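PDB 6V55: adhesion G-protein coupled receptor G6 from Danio rerio, which probably acts in cell adhesion and signalling during myelination, through a large calcium-binding extracellular region. Local coordinates for residues F16-P19 with C20-N23. Residues are numbered along the deposited sequence; the frame is centred on the assembly and turned at random.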
loop_
_atom_site.group_PDB
_atom_site.type_symbol
_atom_site.label_atom_id
_atom_site.label_comp_id
_atom_site.label_asym_id
_atom_site.label_seq_id
_atom_site.Cartn_x
_atom_site.Cartn_y
_atom_site.Cartn_z
ATOM N N PHE A 16 5.654 -9.041 -4.596
ATOM C CA PHE A 16 6.056 -7.654 -4.756
ATOM C C PHE A 16 6.432 -7.109 -3.395
ATOM O O PHE A 16 5.934 -7.573 -2.366
ATOM C CB PHE A 16 4.986 -6.787 -5.419
ATOM C CG PHE A 16 3.700 -6.669 -4.655
ATOM C CD1 PHE A 16 3.454 -5.573 -3.836
ATOM C CD2 PHE A 16 2.692 -7.598 -4.839
ATOM C CE1 PHE A 16 2.257 -5.459 -3.158
ATOM C CE2 PHE A 16 1.479 -7.487 -4.167
ATOM C CZ PHE A 16 1.261 -6.419 -3.337
ATOM N N THR A 17 7.350 -6.145 -3.395
ATOM C CA THR A 17 7.791 -5.505 -2.169
ATOM C C THR A 17 7.570 -4.005 -2.269
ATOM O O THR A 17 7.403 -3.446 -3.359
ATOM C CB THR A 17 9.271 -5.762 -1.867
ATOM O OG1 THR A 17 10.083 -4.933 -2.700
ATOM C CG2 THR A 17 9.680 -7.211 -2.075
ATOM N N SER A 18 7.615 -3.351 -1.103
ATOM C CA SER A 18 7.727 -1.895 -1.030
ATOM C C SER A 18 9.073 -1.473 -1.630
ATOM O O SER A 18 10.009 -2.282 -1.638
ATOM C CB SER A 18 7.644 -1.442 0.428
ATOM O OG SER A 18 8.747 -1.946 1.175
ATOM N N PRO A 19 9.178 -0.248 -2.182
ATOM C CA PRO A 19 10.430 0.170 -2.849
ATOM C C PRO A 19 11.616 0.186 -1.897
ATOM O O PRO A 19 11.463 0.521 -0.722
ATOM C CB PRO A 19 10.105 1.576 -3.373
ATOM C CG PRO A 19 8.775 1.958 -2.743
ATOM C CD PRO A 19 8.074 0.674 -2.515
ATOM N N CYS A 20 12.724 -0.396 -2.385
ATOM C CA CYS A 20 14.019 -0.558 -1.718
ATOM C C CYS A 20 14.012 -1.577 -0.571
ATOM O O CYS A 20 15.001 -1.636 0.170
ATOM C CB CYS A 20 14.604 0.776 -1.215
ATOM S SG CYS A 20 14.429 2.172 -2.351
ATOM N N TYR A 21 12.947 -2.392 -0.422
ATOM C CA TYR A 21 12.938 -3.494 0.556
ATOM C C TYR A 21 14.028 -4.504 0.201
ATOM O O TYR A 21 14.193 -4.837 -0.974
ATOM C CB TYR A 21 11.553 -4.193 0.580
ATOM C CG TYR A 21 11.398 -5.420 1.492
ATOM C CD1 TYR A 21 10.991 -5.280 2.825
ATOM C CD2 TYR A 21 11.671 -6.720 1.029
ATOM C CE1 TYR A 21 10.875 -6.397 3.665
ATOM C CE2 TYR A 21 11.582 -7.815 1.858
ATOM C CZ TYR A 21 11.174 -7.652 3.166
ATOM O OH TYR A 21 11.064 -8.777 3.954
ATOM N N PRO A 22 14.770 -5.038 1.198
ATOM C CA PRO A 22 14.652 -4.923 2.668
ATOM C C PRO A 22 15.282 -3.697 3.357
ATOM O O PRO A 22 15.216 -3.636 4.587
ATOM C CB PRO A 22 15.322 -6.212 3.168
ATOM C CG PRO A 22 16.319 -6.545 2.131
ATOM C CD PRO A 22 15.771 -6.047 0.807
ATOM N N ASN A 23 15.824 -2.727 2.615
ATOM C CA ASN A 23 16.210 -1.455 3.219
ATOM C C ASN A 23 14.958 -0.592 3.350
ATOM O O ASN A 23 13.851 -1.009 2.995
ATOM C CB ASN A 23 17.289 -0.749 2.396
ATOM C CG ASN A 23 18.416 -1.682 1.968
ATOM O OD1 ASN A 23 18.622 -1.911 0.768
ATOM N ND2 ASN A 23 19.168 -2.204 2.942
#
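The carbonyl oxygen of Ser-18 is gripped by two donors. Tyr-21 N reaches Ser-18 O at 3.2 Å with a fairly straight N-H (159°). Thr-17 OG1 gives its hydrogen to Ser-18 O at 2.9 Å. The two donors come from opposite faces of the carbonyl plane, and each stands well out of it. The Tyr-21 bond closes a type II beta turn from Ser-18 to Tyr-21. Cys-20 takes the third position of this turn with a positive phi. The Thr-17 hydroxyl sits between its own backbone N and carbonyl carbon (chi1 77°), which brings it to the next carbonyl in the chain.

The side chains of Thr-17 and Tyr-21 cross at about a right angle. Thr-17 CG2 lies 3.7 Å from Tyr-21 CD2, oblique to the ring. Thr-17 OG1 lies 3.7 Å from Tyr-21 CB. The tyrosine ring leads away from the turn because CG is anti to the backbone N (chi1 177°). Its hydroxyl ends in a hydrogen bond with Asp-49. Pro-22 follows through a cis peptide bond, and its CB stands over the centre of one ring face, 4.1 Å above the plane. Ser-18 OG approaches Tyr-21 CB at 3.6 Å, but its hydrogen bond is with Phe-106 N on strand 105-114. This ties the buried serine to the neighbouring strand. Pro-19 CB and Cys-20 SG make a loose apolar contact of 4.5 Å. Pro-19 also rests on Pro-26, Gln-29 and Cys-31.

The chain thus leaves edge strand 13-17 by a type II turn with a cis-proline just after it, at the surface of the CUB domain, a beta sandwich, on the way to strand 30-36.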